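Local coordinates for protein diketoreductase (Acinetobacter baylyi, PDB 4E12) that reduces dicarbonyl compounds with NADH and probably also interconverts (3S)-3-hydroxyacyl-CoA and 3-oxoacyl-CoA, as its fatty acid beta-oxidation relatives do, at residues V7-G11 with L79-V83; K100-T105 with L129-T133; I116-S122 with K138-F144. All coordinates share one frame; numbering follows the deposited sequence.

Contact 1: V7-G11 with L79-V83; sequences VTVLG and LAQAV
Thr8 on strand 7-10 faces the point where helix 79-82 ends. The backbones come nearest here, with the CA atoms of Thr8 and Val83 6.2 Å apart. At the other end they diverge, and Leu10 CA lies 8.7 Å from Leu79 CA. Val83 is the first residue to leave the helical conformation. One polar bond crosses the contact: Thr8 OG1 donates to Ala82 O at 2.6 Å, tilted 30° from the carbonyl plane. The hydroxyl thus takes up a carbonyl of the last turn. With chi1 at -59°, Thr8 OG1 sits beside its own backbone N, and CG2 lies anti to that N. This methyl meets Val83 CG1 at 4.0 Å, the two side chains crossing at about a right angle. Strand 6-10 is an inner strand in the parallel part of the Rossmann sheet, bonded to strands 29-33 and 88-91. It leads into Gly11, the first glycine of a GxGxxG pattern, which fits the NAD(+) site at Thr12, Val14 and Leu15. Tyr33 of strand 29-33 also packs on Leu10, Leu79 and Ala82. Leu10 touches the helix by one branch, CD2, which reaches Leu79 CD1 at 3.9 Å. Val83 CG1 lies farther from Leu10 CD2, at 4.5 Å.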
ATOM      1  N   VAL A   7     -28.015 -19.787 -11.933  1.00 31.66           N
ATOM      2  CA  VAL A   7     -27.267 -19.362 -10.784  1.00 31.03           C
ATOM      3  C   VAL A   7     -28.242 -18.927  -9.729  1.00 29.24           C
ATOM      4  O   VAL A   7     -29.141 -18.132 -10.010  1.00 34.53           O
ATOM      5  CB  VAL A   7     -26.308 -18.203 -11.141  1.00 28.43           C
ATOM      6  CG1 VAL A   7     -25.547 -17.761  -9.894  1.00 31.86           C
ATOM      7  CG2 VAL A   7     -25.338 -18.657 -12.225  1.00 32.00           C
ATOM      8  N   THR A   8     -28.080 -19.476  -8.529  1.00 31.02           N
ATOM      9  CA  THR A   8     -28.848 -19.034  -7.378  1.00 29.23           C
ATOM     10  C   THR A   8     -27.926 -18.335  -6.398  1.00 30.31           C
ATOM     11  O   THR A   8     -26.833 -18.812  -6.073  1.00 30.93           O
ATOM     12  CB  THR A   8     -29.594 -20.196  -6.659  1.00 31.98           C
ATOM     13  OG1 THR A   8     -30.492 -20.822  -7.591  1.00 32.98           O
ATOM     14  CG2 THR A   8     -30.400 -19.672  -5.476  1.00 28.06           C
ATOM     15  N   VAL A   9     -28.380 -17.183  -5.945  1.00 30.54           N
ATOM     16  CA  VAL A   9     -27.642 -16.408  -4.970  1.00 32.27           C
ATOM     17  C   VAL A   9     -28.429 -16.454  -3.667  1.00 29.08           C
ATOM     18  O   VAL A   9     -29.628 -16.171  -3.671  1.00 33.14           O
ATOM     19  CB  VAL A   9     -27.480 -14.955  -5.450  1.00 28.80           C
ATOM     20  CG1 VAL A   9     -26.772 -14.150  -4.379  1.00 28.61           C
ATOM     21  CG2 VAL A   9     -26.660 -14.916  -6.740  1.00 28.59           C
ATOM     22  N   LEU A  10     -27.766 -16.839  -2.577  1.00 30.57           N
ATOM     23  CA  LEU A  10     -28.407 -16.956  -1.270  1.00 31.70           C
ATOM     24  C   LEU A  10     -28.138 -15.688  -0.485  1.00 30.87           C
ATOM     25  O   LEU A  10     -26.994 -15.397  -0.115  1.00 29.50           O
ATOM     26  CB  LEU A  10     -27.843 -18.142  -0.497  1.00 30.68           C
ATOM     27  CG  LEU A  10     -27.774 -19.475  -1.231  1.00 30.93           C
ATOM     28  CD1 LEU A  10     -27.288 -20.502  -0.228  1.00 31.64           C
ATOM     29  CD2 LEU A  10     -29.140 -19.855  -1.798  1.00 30.80           C
ATOM     30  N   GLY A  11     -29.187 -14.921  -0.237  1.00 31.36           N
ATOM     31  CA  GLY A  11     -28.995 -13.647   0.412  1.00 32.01           C
ATOM     32  C   GLY A  11     -29.110 -12.494  -0.564  1.00 36.22           C
ATOM     33  O   GLY A  11     -28.575 -12.540  -1.675  1.00 30.81           O
ATOM     34  N   LEU A  79     -35.994 -22.539  -0.310  1.00 40.41           N
ATOM     35  CA  LEU A  79     -34.633 -22.947  -0.678  1.00 36.88           C
ATOM     36  C   LEU A  79     -34.616 -24.121  -1.666  1.00 42.62           C
ATOM     37  O   LEU A  79     -33.912 -24.082  -2.683  1.00 35.59           O
ATOM     38  CB  LEU A  79     -33.810 -23.256   0.584  1.00 38.35           C
ATOM     39  CG  LEU A  79     -32.326 -23.581   0.423  1.00 38.53           C
ATOM     40  CD1 LEU A  79     -31.613 -22.448  -0.302  1.00 32.78           C
ATOM     41  CD2 LEU A  79     -31.711 -23.801   1.796  1.00 36.60           C
ATOM     42  N   ALA A  80     -35.404 -25.158  -1.379  1.00 43.07           N
ATOM     43  CA  ALA A  80     -35.481 -26.330  -2.244  1.00 36.26           C
ATOM     44  C   ALA A  80     -35.826 -25.932  -3.676  1.00 35.82           C
ATOM     45  O   ALA A  80     -35.187 -26.397  -4.624  1.00 38.46           O
ATOM     46  CB  ALA A  80     -36.522 -27.315  -1.703  1.00 41.43           C
ATOM     47  N   GLN A  81     -36.841 -25.082  -3.826  1.00 31.92           N
ATOM     48  CA  GLN A  81     -37.264 -24.598  -5.138  1.00 36.13           C
ATOM     49  C   GLN A  81     -36.216 -23.660  -5.734  1.00 36.88           C
ATOM     50  O   GLN A  81     -35.989 -23.662  -6.946  1.00 39.21           O
ATOM     51  CB  GLN A  81     -38.606 -23.863  -5.027  1.00 37.30           C
ATOM     52  CG  GLN A  81     -39.758 -24.768  -4.608  1.00 49.68           C
ATOM     53  CD  GLN A  81     -39.989 -25.896  -5.605  1.00 60.13           C
ATOM     54  OE1 GLN A  81     -39.932 -25.683  -6.817  1.00 47.82           O
ATOM     55  NE2 GLN A  81     -40.229 -27.106  -5.100  1.00 64.82           N
ATOM     56  N   ALA A  82     -35.584 -22.851  -4.882  1.00 34.45           N
ATOM     57  CA  ALA A  82     -34.584 -21.884  -5.340  1.00 39.89           C
ATOM     58  C   ALA A  82     -33.376 -22.547  -6.000  1.00 37.21           C
ATOM     59  O   ALA A  82     -32.747 -21.963  -6.888  1.00 38.28           O
ATOM     60  CB  ALA A  82     -34.124 -21.019  -4.187  1.00 34.56           C
ATOM     61  N   VAL A  83     -33.025 -23.749  -5.565  1.00 42.51           N
ATOM     62  CA  VAL A  83     -31.801 -24.369  -6.066  1.00 38.42           C
ATOM     63  C   VAL A  83     -32.040 -25.659  -6.851  1.00 43.22           C
ATOM     64  O   VAL A  83     -31.092 -26.409  -7.102  1.00 46.74           O
ATOM     65  CB  VAL A  83     -30.838 -24.703  -4.915  1.00 37.37           C
ATOM     66  CG1 VAL A  83     -30.486 -23.449  -4.122  1.00 41.72           C
ATOM     67  CG2 VAL A  83     -31.441 -25.771  -4.018  1.00 41.85           C
TER

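Contact 2: K100-T105 with L129-T133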
ATOM      1  N   LYS A 100     -24.463 -20.018   8.389  1.00 41.88           N
ATOM      2  CA  LYS A 100     -23.920 -20.666   7.203  1.00 47.39           C
ATOM      3  C   LYS A 100     -23.935 -22.185   7.387  1.00 43.07           C
ATOM      4  O   LYS A 100     -24.113 -22.936   6.424  1.00 50.50           O
ATOM      5  CB  LYS A 100     -22.504 -20.153   6.864  1.00 40.54           C
ATOM      6  CG  LYS A 100     -22.409 -18.637   6.616  1.00 41.48           C
ATOM      7  CD  LYS A 100     -21.065 -18.244   5.983  1.00 36.32           C
ATOM      8  CE  LYS A 100     -20.827 -16.736   5.931  1.00 36.47           C
ATOM      9  NZ  LYS A 100     -21.873 -15.958   5.205  1.00 35.98           N
ATOM     10  N   ARG A 101     -23.754 -22.635   8.628  1.00 49.59           N
ATOM     11  CA  ARG A 101     -23.811 -24.064   8.942  1.00 51.93           C
ATOM     12  C   ARG A 101     -25.130 -24.683   8.485  1.00 45.99           C
ATOM     13  O   ARG A 101     -25.147 -25.687   7.759  1.00 47.35           O
ATOM     14  CB  ARG A 101     -23.630 -24.311  10.446  1.00 60.48           C
ATOM     15  CG  ARG A 101     -23.927 -25.755  10.842  1.00 81.98           C
ATOM     16  CD  ARG A 101     -24.073 -25.964  12.348  1.00113.11           C
ATOM     17  NE  ARG A 101     -22.803 -26.182  13.032  1.00121.96           N
ATOM     18  CZ  ARG A 101     -22.105 -25.241  13.657  1.00119.10           C
ATOM     19  NH1 ARG A 101     -22.549 -23.993  13.693  1.00193.12           N
ATOM     20  NH2 ARG A 101     -20.960 -25.548  14.250  1.00120.24           N
ATOM     21  N   ASP A 102     -26.239 -24.088   8.907  1.00 48.03           N
ATOM     22  CA  ASP A 102     -27.540 -24.679   8.611  1.00 55.73           C
ATOM     23  C   ASP A 102     -27.909 -24.525   7.141  1.00 51.22           C
ATOM     24  O   ASP A 102     -28.499 -25.431   6.545  1.00 68.31           O
ATOM     25  CB  ASP A 102     -28.634 -24.161   9.553  1.00 59.43           C
ATOM     26  CG  ASP A 102     -28.801 -22.668   9.493  1.00101.67           C
ATOM     27  OD1 ASP A 102     -27.914 -21.995   8.937  1.00148.93           O
ATOM     28  OD2 ASP A 102     -29.823 -22.168  10.008  1.00 91.50           O
ATOM     29  N   ILE A 103     -27.541 -23.391   6.550  1.00 44.18           N
ATOM     30  CA  ILE A 103     -27.690 -23.216   5.109  1.00 46.54           C
ATOM     31  C   ILE A 103     -26.989 -24.324   4.333  1.00 38.13           C
ATOM     32  O   ILE A 103     -27.613 -24.976   3.492  1.00 49.30           O
ATOM     33  CB  ILE A 103     -27.175 -21.836   4.638  1.00 49.90           C
ATOM     34  CG1 ILE A 103     -28.144 -20.745   5.071  1.00 65.24           C
ATOM     35  CG2 ILE A 103     -26.982 -21.814   3.133  1.00 53.23           C
ATOM     36  CD1 ILE A 103     -29.520 -20.892   4.450  1.00 78.47           C
ATOM     37  N   TYR A 104     -25.701 -24.546   4.595  1.00 42.21           N
ATOM     38  CA  TYR A 104     -24.966 -25.547   3.824  1.00 38.52           C
ATOM     39  C   TYR A 104     -25.435 -26.966   4.053  1.00 40.63           C
ATOM     40  O   TYR A 104     -25.378 -27.792   3.141  1.00 47.01           O
ATOM     41  CB  TYR A 104     -23.452 -25.448   4.013  1.00 38.64           C
ATOM     42  CG  TYR A 104     -22.872 -24.253   3.300  1.00 34.26           C
ATOM     43  CD1 TYR A 104     -22.767 -24.238   1.903  1.00 37.79           C
ATOM     44  CD2 TYR A 104     -22.437 -23.141   4.006  1.00 35.82           C
ATOM     45  CE1 TYR A 104     -22.241 -23.139   1.236  1.00 33.92           C
ATOM     46  CE2 TYR A 104     -21.907 -22.031   3.345  1.00 36.09           C
ATOM     47  CZ  TYR A 104     -21.815 -22.044   1.958  1.00 36.80           C
ATOM     48  OH  TYR A 104     -21.294 -20.961   1.296  1.00 39.32           O
ATOM     49  N   THR A 105     -25.900 -27.270   5.255  1.00 42.88           N
ATOM     50  CA  THR A 105     -26.379 -28.628   5.499  1.00 46.73           C
ATOM     51  C   THR A 105     -27.628 -28.916   4.684  1.00 46.51           C
ATOM     52  O   THR A 105     -27.757 -29.985   4.079  1.00 50.78           O
ATOM     53  CB  THR A 105     -26.616 -28.880   6.975  1.00 52.09           C
ATOM     54  OG1 THR A 105     -25.367 -28.741   7.658  1.00 45.17           O
ATOM     55  CG2 THR A 105     -27.140 -30.295   7.193  1.00 48.06           C
ATOM     56  N   LEU A 129     -16.160 -24.335   6.593  1.00 53.74           N
ATOM     57  CA  LEU A 129     -17.531 -24.592   6.166  1.00 50.57           C
ATOM     58  C   LEU A 129     -17.670 -25.854   5.314  1.00 44.87           C
ATOM     59  O   LEU A 129     -18.782 -26.352   5.124  1.00 54.42           O
ATOM     60  CB  LEU A 129     -18.038 -23.386   5.366  1.00 42.67           C
ATOM     61  CG  LEU A 129     -18.058 -22.012   6.037  1.00 46.04           C
ATOM     62  CD1 LEU A 129     -18.347 -20.913   5.025  1.00 47.25           C
ATOM     63  CD2 LEU A 129     -19.050 -21.979   7.189  1.00 44.48           C
ATOM     64  N   VAL A 130     -16.565 -26.374   4.789  1.00 42.44           N
ATOM     65  CA  VAL A 130     -16.634 -27.438   3.789  1.00 37.02           C
ATOM     66  C   VAL A 130     -17.379 -28.684   4.270  1.00 49.72           C
ATOM     67  O   VAL A 130     -18.124 -29.306   3.505  1.00 43.83           O
ATOM     68  CB  VAL A 130     -15.244 -27.820   3.249  1.00 37.95           C
ATOM     69  CG1 VAL A 130     -14.319 -28.214   4.387  1.00 39.37           C
ATOM     70  CG2 VAL A 130     -15.356 -28.936   2.218  1.00 44.89           C
ATOM     71  N   GLY A 131     -17.183 -29.029   5.538  1.00 52.40           N
ATOM     72  CA  GLY A 131     -17.788 -30.229   6.084  1.00 59.68           C
ATOM     73  C   GLY A 131     -19.299 -30.294   5.978  1.00 58.29           C
ATOM     74  O   GLY A 131     -19.869 -31.381   5.852  1.00 64.37           O
ATOM     75  N   TYR A 132     -19.950 -29.137   6.022  1.00 59.88           N
ATOM     76  CA  TYR A 132     -21.404 -29.072   5.997  1.00 49.92           C
ATOM     77  C   TYR A 132     -21.942 -29.268   4.586  1.00 53.67           C
ATOM     78  O   TYR A 132     -23.081 -29.704   4.403  1.00 58.07           O
ATOM     79  CB  TYR A 132     -21.874 -27.715   6.501  1.00 49.89           C
ATOM     80  CG  TYR A 132     -21.286 -27.323   7.827  1.00 55.22           C
ATOM     81  CD1 TYR A 132     -21.208 -28.239   8.870  1.00 49.05           C
ATOM     82  CD2 TYR A 132     -20.807 -26.032   8.042  1.00 54.63           C
ATOM     83  CE1 TYR A 132     -20.664 -27.881  10.102  1.00 62.94           C
ATOM     84  CE2 TYR A 132     -20.260 -25.662   9.269  1.00 66.99           C
ATOM     85  CZ  TYR A 132     -20.192 -26.590  10.294  1.00 62.46           C
ATOM     86  OH  TYR A 132     -19.654 -26.233  11.507  1.00 72.69           O
ATOM     87  N   THR A 133     -21.143 -28.936   3.581  1.00 51.94           N
ATOM     88  CA  THR A 133     -21.653 -28.974   2.221  1.00 49.32           C
ATOM     89  C   THR A 133     -22.029 -30.384   1.804  1.00 51.68           C
ATOM     90  O   THR A 133     -23.062 -30.590   1.166  1.00 45.53           O
ATOM     91  CB  THR A 133     -20.656 -28.426   1.186  1.00 48.28           C
ATOM     92  OG1 THR A 133     -19.521 -29.293   1.092  1.00 43.17           O
ATOM     93  CG2 THR A 133     -20.208 -27.027   1.570  1.00 40.24           C
TER
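Arg101 O, beside the Tyr132 ring, accepts two bonds from one residue. Thr105 N and Thr105 OG1 each reach it at 3.1 Å, from opposite faces of the carbonyl plane. Helices 97-110 and 126-133 pack together over the Rossmann sheet. The axes of 100-105 and 129-133 come within 8.1 Å and run 30° from parallel. Tyr132 meets Arg101 through its ring and Tyr104 through its CB. Arg101 CG stands over the centre of the Tyr132 ring in a CH-pi contact, 3.8 Å from the centroid. Arg101 CG is anti to the backbone N (chi1 170°), and a bend at chi3 carries the poorly ordered guanidinium past the phenol oxygen. Tyr132 OH then lies over a guanidinium face, and the angle is too poor for a hydrogen bond. Tyr104 CB meets Tyr132 CB at 3.7 Å. The Tyr104 and Thr133 side chains lie side by side, Tyr104 CD1 against Thr133 CG2, and Tyr104 CE2 meets Leu129 CD1. The Tyr104 hydroxyl bonds to Glu91, and its ring packs edge-to-face on Phe139. The aliphatic part of Lys100 crosses Leu129 at a slant, and its chain bends at chi4. Its NZ forms salt bridges with Glu91 and Glu95; Lys100 and Glu95 both belong to the NAD(+) site. The two Leu129 methyls touch different carbons of this lysine: CD2 meets Lys100 CB and CD1 meets Lys100 CD, both at 3.9 Å.

Contact 3: I116-S122 with K138-F144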
ATOM      1  N   ILE A 116     -22.419 -26.491  -8.021  1.00 40.34           N
ATOM      2  CA  ILE A 116     -21.223 -25.937  -7.394  1.00 38.25           C
ATOM      3  C   ILE A 116     -21.641 -24.948  -6.318  1.00 34.59           C
ATOM      4  O   ILE A 116     -22.557 -24.147  -6.532  1.00 35.67           O
ATOM      5  CB  ILE A 116     -20.358 -25.208  -8.427  1.00 39.35           C
ATOM      6  CG1 ILE A 116     -19.916 -26.202  -9.502  1.00 35.69           C
ATOM      7  CG2 ILE A 116     -19.186 -24.511  -7.736  1.00 34.51           C
ATOM      8  CD1 ILE A 116     -19.192 -25.594 -10.680  1.00 34.16           C
ATOM      9  N   PHE A 117     -20.999 -25.022  -5.156  1.00 33.02           N
ATOM     10  CA  PHE A 117     -21.276 -24.079  -4.075  1.00 34.32           C
ATOM     11  C   PHE A 117     -20.120 -23.090  -3.950  1.00 29.90           C
ATOM     12  O   PHE A 117     -18.959 -23.489  -3.827  1.00 31.87           O
ATOM     13  CB  PHE A 117     -21.412 -24.781  -2.718  1.00 33.42           C
ATOM     14  CG  PHE A 117     -22.582 -25.730  -2.606  1.00 35.45           C
ATOM     15  CD1 PHE A 117     -23.612 -25.727  -3.540  1.00 39.39           C
ATOM     16  CD2 PHE A 117     -22.643 -26.629  -1.552  1.00 36.84           C
ATOM     17  CE1 PHE A 117     -24.690 -26.607  -3.427  1.00 39.85           C
ATOM     18  CE2 PHE A 117     -23.718 -27.519  -1.429  1.00 33.00           C
ATOM     19  CZ  PHE A 117     -24.739 -27.505  -2.366  1.00 31.62           C
ATOM     20  N   ALA A 118     -20.425 -21.802  -3.946  1.00 30.51           N
ATOM     21  CA  ALA A 118     -19.375 -20.819  -3.698  1.00 28.80           C
ATOM     22  C   ALA A 118     -19.788 -19.865  -2.577  1.00 30.55           C
ATOM     23  O   ALA A 118     -20.889 -19.306  -2.597  1.00 34.65           O
ATOM     24  CB  ALA A 118     -19.071 -20.058  -4.987  1.00 30.69           C
ATOM     25  N   THR A 119     -18.908 -19.689  -1.596  1.00 30.51           N
ATOM     26  CA  THR A 119     -19.136 -18.750  -0.496  1.00 31.53           C
ATOM     27  C   THR A 119     -18.481 -17.396  -0.796  1.00 33.03           C
ATOM     28  O   THR A 119     -17.387 -17.352  -1.365  1.00 34.14           O
ATOM     29  CB  THR A 119     -18.558 -19.316   0.838  1.00 28.19           C
ATOM     30  OG1 THR A 119     -18.747 -18.365   1.891  1.00 31.50           O
ATOM     31  CG2 THR A 119     -17.074 -19.647   0.699  1.00 27.30           C
ATOM     32  N   ASN A 120     -19.150 -16.298  -0.431  1.00 33.43           N
ATOM     33  CA  ASN A 120     -18.590 -14.958  -0.614  1.00 32.83           C
ATOM     34  C   ASN A 120     -17.973 -14.475   0.700  1.00 34.14           C
ATOM     35  O   ASN A 120     -17.594 -13.305   0.821  1.00 32.34           O
ATOM     36  CB  ASN A 120     -19.690 -13.975  -1.081  1.00 33.46           C
ATOM     37  CG  ASN A 120     -19.175 -12.555  -1.257  1.00 35.62           C
ATOM     38  OD1 ASN A 120     -18.159 -12.324  -1.920  1.00 33.26           O
ATOM     39  ND2 ASN A 120     -19.865 -11.596  -0.650  1.00 36.51           N
ATOM     40  N   SER A 121     -17.832 -15.389   1.668  1.00 31.10           N
ATOM     41  CA  SER A 121     -17.513 -15.028   3.056  1.00 38.74           C
ATOM     42  C   SER A 121     -16.209 -14.243   3.195  1.00 34.41           C
ATOM     43  O   SER A 121     -15.179 -14.643   2.649  1.00 32.43           O
ATOM     44  CB  SER A 121     -17.471 -16.280   3.950  1.00 36.19           C
ATOM     45  OG  SER A 121     -17.255 -15.928   5.309  1.00 41.74           O
ATOM     46  N   SER A 122     -16.262 -13.131   3.935  1.00 40.41           N
ATOM     47  CA  SER A 122     -15.066 -12.349   4.261  1.00 43.90           C
ATOM     48  C   SER A 122     -14.494 -12.670   5.645  1.00 50.68           C
ATOM     49  O   SER A 122     -13.438 -12.147   6.003  1.00 48.77           O
ATOM     50  CB  SER A 122     -15.337 -10.833   4.185  1.00 42.98           C
ATOM     51  OG  SER A 122     -15.587 -10.383   2.859  1.00 54.29           O
ATOM     52  N   LYS A 138     -16.832 -29.726  -4.743  1.00 51.59           N
ATOM     53  CA  LYS A 138     -17.609 -28.729  -5.466  1.00 50.40           C
ATOM     54  C   LYS A 138     -17.836 -27.466  -4.648  1.00 41.36           C
ATOM     55  O   LYS A 138     -18.757 -26.702  -4.946  1.00 45.30           O
ATOM     56  CB  LYS A 138     -18.964 -29.316  -5.891  1.00 52.03           C
ATOM     57  CG  LYS A 138     -18.884 -30.430  -6.928  1.00 57.34           C
ATOM     58  CD  LYS A 138     -20.271 -30.941  -7.262  1.00 60.01           C
ATOM     59  CE  LYS A 138     -20.255 -31.931  -8.419  1.00 66.81           C
ATOM     60  NZ  LYS A 138     -19.857 -31.280  -9.696  1.00 73.65           N
ATOM     61  N   PHE A 139     -17.017 -27.254  -3.620  1.00 39.48           N
ATOM     62  CA  PHE A 139     -17.160 -26.095  -2.749  1.00 37.81           C
ATOM     63  C   PHE A 139     -15.891 -25.253  -2.791  1.00 38.78           C
ATOM     64  O   PHE A 139     -14.778 -25.777  -2.716  1.00 39.83           O
ATOM     65  CB  PHE A 139     -17.437 -26.534  -1.315  1.00 35.98           C
ATOM     66  CG  PHE A 139     -17.597 -25.403  -0.359  1.00 36.10           C
ATOM     67  CD1 PHE A 139     -16.767 -25.282   0.751  1.00 34.41           C
ATOM     68  CD2 PHE A 139     -18.589 -24.445  -0.567  1.00 37.64           C
ATOM     69  CE1 PHE A 139     -16.914 -24.228   1.646  1.00 38.08           C
ATOM     70  CE2 PHE A 139     -18.750 -23.387   0.320  1.00 31.01           C
ATOM     71  CZ  PHE A 139     -17.907 -23.275   1.435  1.00 34.89           C
ATOM     72  N   LEU A 140     -16.059 -23.946  -2.940  1.00 38.81           N
ATOM     73  CA  LEU A 140     -14.937 -23.027  -2.866  1.00 33.67           C
ATOM     74  C   LEU A 140     -15.417 -21.638  -2.495  1.00 34.06           C
ATOM     75  O   LEU A 140     -16.604 -21.427  -2.230  1.00 37.79           O
ATOM     76  CB  LEU A 140     -14.145 -23.011  -4.182  1.00 32.71           C
ATOM     77  CG  LEU A 140     -14.923 -22.913  -5.498  1.00 37.85           C
ATOM     78  CD1 LEU A 140     -15.779 -21.658  -5.542  1.00 40.88           C
ATOM     79  CD2 LEU A 140     -13.968 -22.964  -6.679  1.00 37.40           C
ATOM     80  N   ALA A 141     -14.492 -20.693  -2.450  1.00 30.95           N
ATOM     81  CA  ALA A 141     -14.874 -19.317  -2.193  1.00 32.16           C
ATOM     82  C   ALA A 141     -14.787 -18.540  -3.486  1.00 33.01           C
ATOM     83  O   ALA A 141     -13.860 -18.747  -4.270  1.00 32.50           O
ATOM     84  CB  ALA A 141     -13.974 -18.694  -1.139  1.00 35.86           C
ATOM     85  N   LEU A 142     -15.778 -17.678  -3.705  1.00 31.48           N
ATOM     86  CA  LEU A 142     -15.785 -16.703  -4.783  1.00 30.84           C
ATOM     87  C   LEU A 142     -16.114 -15.374  -4.124  1.00 33.94           C
ATOM     88  O   LEU A 142     -17.266 -15.113  -3.762  1.00 31.77           O
ATOM     89  CB  LEU A 142     -16.857 -17.062  -5.818  1.00 30.46           C
ATOM     90  CG  LEU A 142     -16.870 -16.202  -7.085  1.00 29.34           C
ATOM     91  CD1 LEU A 142     -15.550 -16.427  -7.828  1.00 32.79           C
ATOM     92  CD2 LEU A 142     -18.054 -16.568  -7.965  1.00 29.55           C
ATOM     93  N   HIS A 143     -15.093 -14.541  -3.973  1.00 31.08           N
ATOM     94  CA  HIS A 143     -15.157 -13.373  -3.119  1.00 29.64           C
ATOM     95  C   HIS A 143     -15.126 -12.115  -3.961  1.00 28.49           C
ATOM     96  O   HIS A 143     -14.188 -11.885  -4.729  1.00 28.29           O
ATOM     97  CB  HIS A 143     -13.985 -13.397  -2.141  1.00 29.78           C
ATOM     98  CG  HIS A 143     -14.014 -12.293  -1.125  1.00 29.05           C
ATOM     99  ND1 HIS A 143     -13.032 -11.329  -1.052  1.00 36.20           N
ATOM    100  CD2 HIS A 143     -14.905 -12.000  -0.147  1.00 28.60           C
ATOM    101  CE1 HIS A 143     -13.316 -10.487  -0.072  1.00 33.36           C
ATOM    102  NE2 HIS A 143     -14.447 -10.873   0.493  1.00 33.13           N
ATOM    103  N   PHE A 144     -16.175 -11.323  -3.811  1.00 29.41           N
ATOM    104  CA  PHE A 144     -16.370 -10.064  -4.531  1.00 30.80           C
ATOM    105  C   PHE A 144     -16.030  -8.867  -3.641  1.00 34.16           C
ATOM    106  O   PHE A 144     -15.880  -8.998  -2.424  1.00 37.04           O
ATOM    107  CB  PHE A 144     -17.838  -9.953  -4.939  1.00 32.48           C
ATOM    108  CG  PHE A 144     -18.281 -11.018  -5.889  1.00 33.91           C
ATOM    109  CD1 PHE A 144     -18.580 -12.300  -5.432  1.00 33.48           C
ATOM    110  CD2 PHE A 144     -18.401 -10.746  -7.248  1.00 34.81           C
ATOM    111  CE1 PHE A 144     -18.992 -13.293  -6.324  1.00 32.67           C
ATOM    112  CE2 PHE A 144     -18.810 -11.724  -8.132  1.00 31.55           C
ATOM    113  CZ  PHE A 144     -19.106 -12.997  -7.674  1.00 34.57           C
TER
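Parallel strands 116-119 and 139-144 are joined by backbone hydrogen bonds. Phe117 N donates to Lys138 O at 2.8 Å, and Leu140 N returns a bond to Phe117 O. Thr119 N then binds Leu140 O, and Leu142 N binds Thr119 O at 2.9 Å. The strands twist strongly, with their axes crossing at -46°. Apolar contacts line both sheet faces. On one, Phe117 CB meets Phe139 CD2 at 3.6 Å, and Thr119 CG2 meets Phe139 CZ. On the other, Ala118 CB touches Leu140 CD1 and Leu142 CB. The two strands and helix 126-133 between them form a beta-alpha-beta unit of the Rossmann fold. Side-chain polar bonds gather at the C-terminal ends, where Asn120 and Ser122 belong to the NAD(+) site. Asn120 CG is anti to the backbone N (chi1 179°), which carries OD1 across to Phe144 N at 2.9 Å. That bond is nearly straight, 174° at the hydrogen, and continues the pairing beyond the first strand. Thr119 OG1 accepts from Ser121 N in an ST turn and also bonds Glu91. His143, predicted to be important for catalysis, is hydrogen-bonded through NE2 to Ser122 OG at 2.7 Å. Ser122 OG and Asn120 O both lie at the His143 ring edge, in its plane, Asn120 O 3.1 Å from CD2. Glu155 bonds ND1, and Tyr191 stacks on the ring.

All three contacts belong to the NAD-binding Rossmann domain. Contacts 1 and 3 are largely buried, though Ser122 of contact 3 is exposed; contact 2 is partly buried, with Thr105 exposed. Contact 3 alone joins neighbouring strands, so backbone bonds dominate it. Contact 1 sets a strand against a helix end with one hydroxyl bond, and contact 2 joins two helices through side chains with no hydrogen bond across. Helix 126-133 of contact 2 is the crossover between the strands of contact 3. Thr133 CG2 packs on Phe139, and Lys100 CE touches Ser121 OG. Contact 1 meets contact 2 where Leu10 CD1 packs on Ile103 CG2 at 3.6 Å. Contacts 1 and 3 share the sheet but do not touch.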